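PDB 4P1L: solute-binding protein Csal_2479 from Chromohalobacter salexigens, which binds D-glucuronate in the periplasm and probably delivers it to a TRAP-type permease for transport into the cytoplasm. Local coordinates for residues Lys40-Phe45 and Phe84-Met89; Val175-Glu180 and Glu228-Pro233; Gly216-Ala221 and Lys277-Asp282. All blocks are in the same frame, centred on the assembly; numbering follows the deposited sequence.

Interaction 1 of 3, residues Lys40-Phe45 and Phe84-Met89; sequences KALESF and FANFNM
L42 is the first residue of K40-F45 to reach strand 84-88: its CD1 lies 3.8 Å from N86 CB, with CD2 slightly farther from the same carbon, so both branches of the leucine rest on the aliphatic root of the asparagine. The two side chains cross at about a right angle. One helical turn on, F45 meets F84. With CG anti to the backbone N (chi1 169°), the F45 ring brings CE2 to 3.7 Å from F84 CD2. This is an offset edge-to-face pair, the edge of F45 turned toward the face of F84, with centroids 5.5 Å apart and planes at 60°. An alanine in place of F45 is likely to leave a gap beside F84 and the small residues A257 and A261 of helix 248-282, setting the F84 ring freer to turn. Here helix 37-52 packs on the five-stranded mixed sheet of one lobe of this solute-binding fold. Across the two segments the chemistry is apolar and aromatic, which suggests that dispersion and ring packing contribute to seating the helix at this point, while the N86 amide is shared between N38 of the same helix, at OD1, and the ligand-binding E234, at ND2.

Interaction 2 of 3, residues Val175-Glu180 and Glu228-Pro233; sequences VQMIDE and EHLILP
M177, a selenomethionine, brings SE and CE obliquely against the CD2 side of the H229 imidazole, joining helix 172-181 to the end of strand 223-230, a strand of the four-stranded mixed sheet of this family 7 solute-binding fold. The approach is a sulfur-aromatic type of contact made by selenium: SE stands 4.3 Å from the ring centroid and 43° off the ring normal, and its nearest ring atom is H229 CD2 at 3.6 Å. The methionine chain leaves the helix with CG anti to the backbone N (chi1 175°) and stays extended until chi3 (80°), which turns CE aside to lie beside the CD2-NE2 bond of the ring. H229 is fixed independently of this contact, because its ND1 is hydrogen-bonded to T227 and its NE2 to E206, so both nitrogens of the buried imidazole have partners and the ring's rotation is set. Its side chain also touches R146, a residue that binds D-glucuronate, which places the packing one layer behind the ligand pocket. L230 comes to the same selenium from another direction, the two side chains reaching toward each other tip to tip. There L230 CD1 lies 4.0 Å from M177 SE.

Interaction 3 of 3, residues Gly216-Ala221 and Lys277-Asp282; sequences GHYEVA and KQKILD
The loop that links helix 209-214 to strand 223-230 in this family 7 solute-binding fold packs against the last turns of the long helix 248-282 through Y218, whose ring face meets I280 and whose hydroxyl end meets K279. I280 supplies a CH-pi contact: its CG2 methyl stands 4.2 Å from the centroid of the Y218 ring and 24° off the ring normal, over one face and displaced toward the CB end, with Y218 CG its nearest ring atom at 3.9 Å. The opposite face of the same ring carries E219 CG, also offset toward the rim, so the phenol is held between an isoleucine methyl from the helix and a methylene from its own loop. Y218 takes a chi1 of 76°, which sets CG between the backbone N and the carbonyl carbon and swings the ring toward the helix. Side chains of Y209, Y212 and E213 of helix 209-214 and I287 of strand 286-288 also touch I280. K279 reaches the phenol end instead. Its chain is extended from CG outward and crosses the tyrosine at about a right angle, carrying the ammonium past the hydroxyl to a salt bridge with E213. The lysine therefore ties the helix to helix 209-214 by charge while its CE passes the hydroxyl end of the tyrosine. The loop is itself braced: H217 O accepts from both V220 N and A221 N, and G216, with positive phi, is the first residue to leave the helical backbone conformation after helix 209-214. Where the lysine passes the tyrosine, K279 CE lies 3.3 Å from Y218 OH.

How the interactions relate
The three contacts lie at increasing distance from the bound sugar. Interactions 1 and 2 have centres 23 Å apart, on opposite sides of the chain's centre, yet their second segments touch: M89 N lies 3.1 Å from P233 O, a probable hydrogen bond, and N88 OD1 packs 3.5 Å from L232 CD1. Interaction 1 comes closest to the ligand, for N88 touches D-glucuronate and the N86 side chain is about 6 Å from it. The L230 side chain of interaction 2 lies about 9 Å from the sugar. In interaction 3 the side chain of I280 is about 14 Å from the bound D-glucuronate. Interactions 2 and 3 do not touch, with nearest atoms about 8 Å apart, but their segments alternate along the chain.

Interaction 1 of 3, residues Lys40-Phe45 and Phe84-Met89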
loop_
_atom_site.group_PDB
_atom_site.type_symbol
_atom_site.label_atom_id
_atom_site.label_comp_id
_atom_site.label_asym_id
_atom_site.label_seq_id
_atom_site.Cartn_x
_atom_site.Cartn_y
_atom_site.Cartn_z
ATOM N N LYS A 40 15.042 -1.227 2.195
ATOM C CA LYS A 40 16.099 -2.185 1.977
ATOM C C LYS A 40 15.997 -2.830 0.591
ATOM O O LYS A 40 17.000 -2.938 -0.107
ATOM C CB LYS A 40 16.065 -3.252 3.066
ATOM C CG LYS A 40 16.375 -2.732 4.475
ATOM C CD LYS A 40 16.195 -3.849 5.506
ATOM C CE LYS A 40 16.661 -3.453 6.895
ATOM N NZ LYS A 40 16.211 -4.432 7.907
ATOM N N ALA A 41 14.789 -3.243 0.196
ATOM C CA ALA A 41 14.574 -3.950 -1.065
ATOM C C ALA A 41 14.901 -3.040 -2.237
ATOM O O ALA A 41 15.445 -3.482 -3.255
ATOM C CB ALA A 41 13.117 -4.447 -1.158
ATOM N N LEU A 42 14.575 -1.765 -2.093
ATOM C CA LEU A 42 14.854 -0.780 -3.138
ATOM C C LEU A 42 16.344 -0.540 -3.302
ATOM O O LEU A 42 16.812 -0.320 -4.415
ATOM C CB LEU A 42 14.168 0.547 -2.834
ATOM C CG LEU A 42 12.643 0.534 -3.017
ATOM C CD1 LEU A 42 11.992 1.800 -2.467
ATOM C CD2 LEU A 42 12.246 0.316 -4.514
ATOM N N GLU A 43 17.088 -0.534 -2.196
ATOM C CA GLU A 43 18.540 -0.339 -2.281
ATOM C C GLU A 43 19.158 -1.565 -2.946
ATOM O O GLU A 43 20.101 -1.442 -3.734
ATOM C CB GLU A 43 19.161 -0.106 -0.895
ATOM C CG GLU A 43 18.814 1.228 -0.256
ATOM C CD GLU A 43 19.449 2.431 -0.945
ATOM O OE1 GLU A 43 20.225 2.228 -1.911
ATOM O OE2 GLU A 43 19.153 3.577 -0.504
ATOM N N SER A 44 18.619 -2.749 -2.651
ATOM C CA SER A 44 19.083 -3.974 -3.309
ATOM C C SER A 44 18.836 -3.886 -4.804
ATOM O O SER A 44 19.703 -4.214 -5.604
ATOM C CB SER A 44 18.378 -5.202 -2.744
ATOM O OG SER A 44 18.756 -5.410 -1.398
ATOM N N PHE A 45 17.643 -3.427 -5.171
ATOM C CA PHE A 45 17.301 -3.231 -6.587
ATOM C C PHE A 45 18.293 -2.266 -7.230
ATOM O O PHE A 45 18.841 -2.530 -8.305
ATOM C CB PHE A 45 15.874 -2.694 -6.694
ATOM C CG PHE A 45 15.484 -2.203 -8.069
ATOM C CD1 PHE A 45 15.245 -3.093 -9.105
ATOM C CD2 PHE A 45 15.288 -0.847 -8.303
ATOM C CE1 PHE A 45 14.865 -2.639 -10.343
ATOM C CE2 PHE A 45 14.876 -0.389 -9.550
ATOM C CZ PHE A 45 14.680 -1.284 -10.565
ATOM N N PHE A 84 11.974 5.905 -11.152
ATOM C CA PHE A 84 11.354 4.714 -10.591
ATOM C C PHE A 84 10.795 4.984 -9.190
ATOM O O PHE A 84 11.079 6.012 -8.589
ATOM C CB PHE A 84 12.338 3.530 -10.610
ATOM C CG PHE A 84 13.497 3.642 -9.624
ATOM C CD1 PHE A 84 14.586 4.457 -9.888
ATOM C CD2 PHE A 84 13.510 2.887 -8.453
ATOM C CE1 PHE A 84 15.654 4.544 -9.009
ATOM C CE2 PHE A 84 14.572 2.964 -7.579
ATOM C CZ PHE A 84 15.652 3.799 -7.851
ATOM N N ALA A 85 9.986 4.062 -8.674
ATOM C CA ALA A 85 9.365 4.278 -7.396
ATOM C C ALA A 85 8.671 3.013 -6.893
ATOM O O ALA A 85 8.323 2.109 -7.669
ATOM C CB ALA A 85 8.382 5.407 -7.495
ATOM N N ASN A 86 8.489 2.991 -5.582
ATOM C CA ASN A 86 7.638 2.047 -4.868
ATOM C C ASN A 86 6.386 2.823 -4.478
ATOM O O ASN A 86 6.432 3.722 -3.643
ATOM C CB ASN A 86 8.432 1.505 -3.667
ATOM C CG ASN A 86 7.587 0.833 -2.598
ATOM O OD1 ASN A 86 7.933 0.901 -1.430
ATOM N ND2 ASN A 86 6.485 0.181 -2.983
ATOM N N PHE A 87 5.272 2.517 -5.145
ATOM C CA PHE A 87 4.011 3.134 -4.804
ATOM C C PHE A 87 3.049 2.119 -4.197
ATOM O O PHE A 87 2.922 1.003 -4.706
ATOM C CB PHE A 87 3.327 3.718 -6.041
ATOM C CG PHE A 87 4.061 4.856 -6.673
ATOM C CD1 PHE A 87 4.518 5.916 -5.908
ATOM C CD2 PHE A 87 4.299 4.866 -8.034
ATOM C CE1 PHE A 87 5.191 6.963 -6.480
ATOM C CE2 PHE A 87 4.969 5.938 -8.625
ATOM C CZ PHE A 87 5.415 6.986 -7.828
ATOM N N ASN A 88 2.350 2.539 -3.152
ATOM C CA ASN A 88 1.155 1.837 -2.695
ATOM C C ASN A 88 0.018 2.017 -3.724
ATOM O O ASN A 88 -0.175 3.113 -4.297
ATOM C CB ASN A 88 0.747 2.356 -1.323
ATOM C CG ASN A 88 -0.360 1.532 -0.684
ATOM O OD1 ASN A 88 -1.543 1.765 -0.947
ATOM N ND2 ASN A 88 0.011 0.587 0.159
HETATM N N MSE A 89 -0.710 0.935 -3.980
HETATM C CA MSE A 89 -1.779 0.966 -4.986
HETATM C C MSE A 89 -3.014 1.733 -4.566
HETATM O O MSE A 89 -3.858 2.064 -5.408
HETATM C CB MSE A 89 -2.174 -0.447 -5.409
HETATM C CG MSE A 89 -1.113 -1.183 -6.193
HETATM SE SE MSE A 89 -0.650 -0.335 -7.940
HETATM C CE MSE A 89 -1.942 -1.316 -9.027
#

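Interaction 2 of 3, residues Val175-Glu180 and Glu228-Pro233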
loop_
_atom_site.group_PDB
_atom_site.type_symbol
_atom_site.label_atom_id
_atom_site.label_comp_id
_atom_site.label_asym_id
_atom_site.label_seq_id
_atom_site.Cartn_x
_atom_site.Cartn_y
_atom_site.Cartn_z
ATOM N N VAL A 175 -12.987 6.776 2.641
ATOM C CA VAL A 175 -13.980 7.546 3.395
ATOM C C VAL A 175 -15.301 6.766 3.442
ATOM O O VAL A 175 -15.949 6.653 4.494
ATOM C CB VAL A 175 -14.165 8.937 2.777
ATOM C CG1 VAL A 175 -15.283 9.724 3.497
ATOM C CG2 VAL A 175 -12.855 9.688 2.791
ATOM N N GLN A 176 -15.702 6.211 2.298
ATOM C CA GLN A 176 -16.892 5.394 2.262
ATOM C C GLN A 176 -16.736 4.225 3.231
ATOM O O GLN A 176 -17.675 3.885 3.969
ATOM C CB GLN A 176 -17.193 4.923 0.835
ATOM C CG GLN A 176 -18.635 4.633 0.593
ATOM C CD GLN A 176 -18.902 4.171 -0.824
ATOM O OE1 GLN A 176 -17.968 4.000 -1.627
ATOM N NE2 GLN A 176 -20.178 3.927 -1.129
HETATM N N MSE A 177 -15.561 3.616 3.238
HETATM C CA MSE A 177 -15.289 2.491 4.146
HETATM C C MSE A 177 -15.492 2.856 5.629
HETATM O O MSE A 177 -16.249 2.181 6.340
HETATM C CB MSE A 177 -13.862 1.983 3.935
HETATM C CG MSE A 177 -13.434 0.899 4.898
HETATM SE SE MSE A 177 -11.563 0.417 4.661
HETATM C CE MSE A 177 -10.824 1.950 5.668
ATOM N N ILE A 178 -14.841 3.927 6.086
ATOM C CA ILE A 178 -15.003 4.372 7.459
ATOM C C ILE A 178 -16.468 4.760 7.765
ATOM O O ILE A 178 -17.010 4.438 8.836
ATOM C CB ILE A 178 -14.092 5.555 7.774
ATOM C CG1 ILE A 178 -12.611 5.157 7.658
ATOM C CG2 ILE A 178 -14.386 6.110 9.189
ATOM C CD1 ILE A 178 -12.173 4.078 8.621
ATOM N N ASP A 179 -17.107 5.450 6.830
ATOM C CA ASP A 179 -18.465 5.883 7.026
ATOM C C ASP A 179 -19.412 4.713 7.189
ATOM O O ASP A 179 -20.299 4.749 8.032
ATOM C CB ASP A 179 -18.951 6.752 5.849
ATOM C CG ASP A 179 -18.347 8.127 5.848
ATOM O OD1 ASP A 179 -17.454 8.414 6.684
ATOM O OD2 ASP A 179 -18.751 8.915 4.991
ATOM N N GLU A 180 -19.245 3.695 6.353
ATOM C CA GLU A 180 -20.051 2.487 6.463
ATOM C C GLU A 180 -19.764 1.715 7.760
ATOM O O GLU A 180 -20.650 1.060 8.299
ATOM C CB GLU A 180 -19.808 1.582 5.260
ATOM C CG GLU A 180 -20.397 2.152 3.934
ATOM C CD GLU A 180 -21.917 2.199 3.904
ATOM O OE1 GLU A 180 -22.563 1.768 4.877
ATOM O OE2 GLU A 180 -22.472 2.673 2.893
ATOM N N GLU A 228 -8.145 -5.640 9.780
ATOM C CA GLU A 228 -7.503 -6.244 8.618
ATOM C C GLU A 228 -8.357 -6.011 7.364
ATOM O O GLU A 228 -8.604 -6.918 6.560
ATOM C CB GLU A 228 -7.194 -7.731 8.889
ATOM C CG GLU A 228 -6.280 -7.878 10.092
ATOM C CD GLU A 228 -5.929 -9.296 10.472
ATOM O OE1 GLU A 228 -4.785 -9.536 10.909
ATOM O OE2 GLU A 228 -6.794 -10.162 10.379
ATOM N N HIS A 229 -8.771 -4.750 7.219
ATOM C CA HIS A 229 -9.797 -4.334 6.265
ATOM C C HIS A 229 -9.317 -4.058 4.837
ATOM O O HIS A 229 -10.143 -4.038 3.922
ATOM C CB HIS A 229 -10.528 -3.106 6.819
ATOM C CG HIS A 229 -9.623 -1.996 7.253
ATOM N ND1 HIS A 229 -9.429 -1.661 8.575
ATOM C CD2 HIS A 229 -8.857 -1.144 6.531
ATOM C CE1 HIS A 229 -8.566 -0.664 8.650
ATOM N NE2 HIS A 229 -8.213 -0.326 7.420
ATOM N N LEU A 230 -8.001 -3.876 4.661
ATOM C CA LEU A 230 -7.373 -3.621 3.358
ATOM C C LEU A 230 -6.079 -4.402 3.278
ATOM O O LEU A 230 -5.317 -4.459 4.237
ATOM C CB LEU A 230 -7.068 -2.135 3.141
ATOM C CG LEU A 230 -8.250 -1.216 2.903
ATOM C CD1 LEU A 230 -7.846 0.219 3.177
ATOM C CD2 LEU A 230 -8.827 -1.401 1.498
ATOM N N ILE A 231 -5.864 -5.027 2.127
ATOM C CA ILE A 231 -4.640 -5.714 1.827
ATOM C C ILE A 231 -4.219 -5.140 0.466
ATOM O O ILE A 231 -4.736 -5.525 -0.598
ATOM C CB ILE A 231 -4.860 -7.231 1.784
ATOM C CG1 ILE A 231 -5.101 -7.742 3.210
ATOM C CG2 ILE A 231 -3.679 -7.908 1.169
ATOM C CD1 ILE A 231 -5.719 -9.133 3.267
ATOM N N LEU A 232 -3.322 -4.162 0.523
ATOM C CA LEU A 232 -2.976 -3.374 -0.641
ATOM C C LEU A 232 -1.627 -3.844 -1.203
ATOM O O LEU A 232 -0.596 -3.833 -0.503
ATOM C CB LEU A 232 -2.928 -1.898 -0.269
ATOM C CG LEU A 232 -4.324 -1.247 -0.092
ATOM C CD1 LEU A 232 -4.212 0.111 0.598
ATOM C CD2 LEU A 232 -4.993 -1.109 -1.466
ATOM N N PRO A 233 -1.608 -4.266 -2.483
ATOM C CA PRO A 233 -0.304 -4.459 -3.099
ATOM C C PRO A 233 0.421 -3.128 -3.245
ATOM O O PRO A 233 -0.229 -2.076 -3.236
ATOM C CB PRO A 233 -0.645 -5.024 -4.502
ATOM C CG PRO A 233 -2.011 -5.558 -4.381
ATOM C CD PRO A 233 -2.702 -4.588 -3.418
#

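Interaction 3 of 3, residues Gly216-Ala221 and Lys277-Asp282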
loop_
_atom_site.group_PDB
_atom_site.type_symbol
_atom_site.label_atom_id
_atom_site.label_comp_id
_atom_site.label_asym_id
_atom_site.label_seq_id
_atom_site.Cartn_x
_atom_site.Cartn_y
_atom_site.Cartn_z
ATOM N N GLY A 216 5.701 6.020 14.398
ATOM C CA GLY A 216 5.527 6.502 15.759
ATOM C C GLY A 216 4.070 6.633 16.191
ATOM O O GLY A 216 3.804 7.106 17.291
ATOM N N HIS A 217 3.124 6.219 15.348
ATOM C CA HIS A 217 1.706 6.422 15.666
ATOM C C HIS A 217 1.325 5.689 16.924
ATOM O O HIS A 217 0.504 6.170 17.684
ATOM C CB HIS A 217 0.793 5.998 14.509
ATOM C CG HIS A 217 1.014 6.781 13.256
ATOM N ND1 HIS A 217 0.408 6.469 12.063
ATOM C CD2 HIS A 217 1.794 7.859 13.008
ATOM C CE1 HIS A 217 0.804 7.319 11.131
ATOM N NE2 HIS A 217 1.626 8.187 11.691
ATOM N N TYR A 218 1.981 4.556 17.168
ATOM C CA TYR A 218 1.679 3.725 18.329
ATOM C C TYR A 218 1.943 4.443 19.651
ATOM O O TYR A 218 1.395 4.065 20.674
ATOM C CB TYR A 218 2.510 2.451 18.274
ATOM C CG TYR A 218 3.965 2.625 18.657
ATOM C CD1 TYR A 218 4.900 3.056 17.740
ATOM C CD2 TYR A 218 4.408 2.303 19.943
ATOM C CE1 TYR A 218 6.235 3.199 18.082
ATOM C CE2 TYR A 218 5.742 2.444 20.291
ATOM C CZ TYR A 218 6.645 2.881 19.357
ATOM O OH TYR A 218 7.964 3.022 19.690
ATOM N N GLU A 219 2.777 5.473 19.628
ATOM C CA GLU A 219 3.070 6.226 20.836
ATOM C C GLU A 219 1.896 7.084 21.276
ATOM O O GLU A 219 1.855 7.519 22.424
ATOM C CB GLU A 219 4.284 7.130 20.626
ATOM C CG GLU A 219 5.577 6.398 20.331
ATOM C CD GLU A 219 6.655 7.341 19.837
ATOM O OE1 GLU A 219 6.485 8.567 20.011
ATOM O OE2 GLU A 219 7.650 6.863 19.256
ATOM N N VAL A 220 0.964 7.372 20.366
ATOM C CA VAL A 220 -0.150 8.252 20.703
ATOM C C VAL A 220 -1.484 7.509 20.641
ATOM O O VAL A 220 -2.365 7.704 21.481
ATOM C CB VAL A 220 -0.177 9.496 19.799
ATOM C CG1 VAL A 220 -1.429 10.340 20.087
ATOM C CG2 VAL A 220 1.093 10.317 19.995
ATOM N N ALA A 221 -1.600 6.595 19.693
ATOM C CA ALA A 221 -2.826 5.804 19.552
ATOM C C ALA A 221 -2.521 4.374 20.003
ATOM O O ALA A 221 -2.022 3.562 19.223
ATOM C CB ALA A 221 -3.311 5.851 18.136
ATOM N N LYS A 277 5.592 -5.791 15.733
ATOM C CA LYS A 277 4.599 -6.217 16.723
ATOM C C LYS A 277 5.177 -6.362 18.122
ATOM O O LYS A 277 4.568 -5.924 19.107
ATOM C CB LYS A 277 3.949 -7.526 16.317
ATOM C CG LYS A 277 2.824 -7.956 17.227
ATOM C CD LYS A 277 2.132 -9.182 16.669
ATOM C CE LYS A 277 1.128 -9.729 17.658
ATOM N NZ LYS A 277 0.552 -10.992 17.172
ATOM N N GLN A 278 6.338 -6.994 18.225
ATOM C CA GLN A 278 6.940 -7.212 19.535
ATOM C C GLN A 278 7.323 -5.874 20.163
ATOM O O GLN A 278 7.164 -5.667 21.367
ATOM C CB GLN A 278 8.168 -8.118 19.447
ATOM C CG GLN A 278 8.591 -8.672 20.829
ATOM C CD GLN A 278 7.424 -9.308 21.604
ATOM O OE1 GLN A 278 6.752 -10.230 21.116
ATOM N NE2 GLN A 278 7.165 -8.793 22.807
ATOM N N LYS A 279 7.806 -4.960 19.338
ATOM C CA LYS A 279 8.191 -3.655 19.836
ATOM C C LYS A 279 6.985 -2.897 20.394
ATOM O O LYS A 279 7.032 -2.360 21.486
ATOM C CB LYS A 279 8.876 -2.842 18.743
ATOM C CG LYS A 279 9.069 -1.376 19.099
ATOM C CD LYS A 279 9.943 -0.677 18.075
ATOM C CE LYS A 279 10.057 0.807 18.365
ATOM N NZ LYS A 279 10.624 1.598 17.216
ATOM N N ILE A 280 5.893 -2.868 19.655
ATOM C CA ILE A 280 4.728 -2.141 20.131
ATOM C C ILE A 280 4.107 -2.841 21.337
ATOM O O ILE A 280 3.618 -2.177 22.264
ATOM C CB ILE A 280 3.684 -1.914 18.996
ATOM C CG1 ILE A 280 3.113 -3.240 18.516
ATOM C CG2 ILE A 280 4.296 -1.149 17.850
ATOM C CD1 ILE A 280 1.948 -3.056 17.536
ATOM N N LEU A 281 4.160 -4.172 21.390
ATOM C CA LEU A 281 3.660 -4.853 22.576
ATOM C C LEU A 281 4.511 -4.511 23.785
ATOM O O LEU A 281 3.972 -4.225 24.853
ATOM C CB LEU A 281 3.596 -6.367 22.396
ATOM C CG LEU A 281 2.420 -6.904 21.579
ATOM C CD1 LEU A 281 2.612 -8.380 21.356
ATOM C CD2 LEU A 281 1.089 -6.630 22.295
ATOM N N ASP A 282 5.833 -4.534 23.629
ATOM C CA ASP A 282 6.719 -4.192 24.743
ATOM C C ASP A 282 6.492 -2.767 25.242
ATOM O O ASP A 282 6.794 -2.449 26.405
ATOM C CB ASP A 282 8.186 -4.382 24.357
ATOM C CG ASP A 282 8.557 -5.843 24.212
ATOM O OD1 ASP A 282 7.749 -6.698 24.634
ATOM O OD2 ASP A 282 9.647 -6.135 23.671
#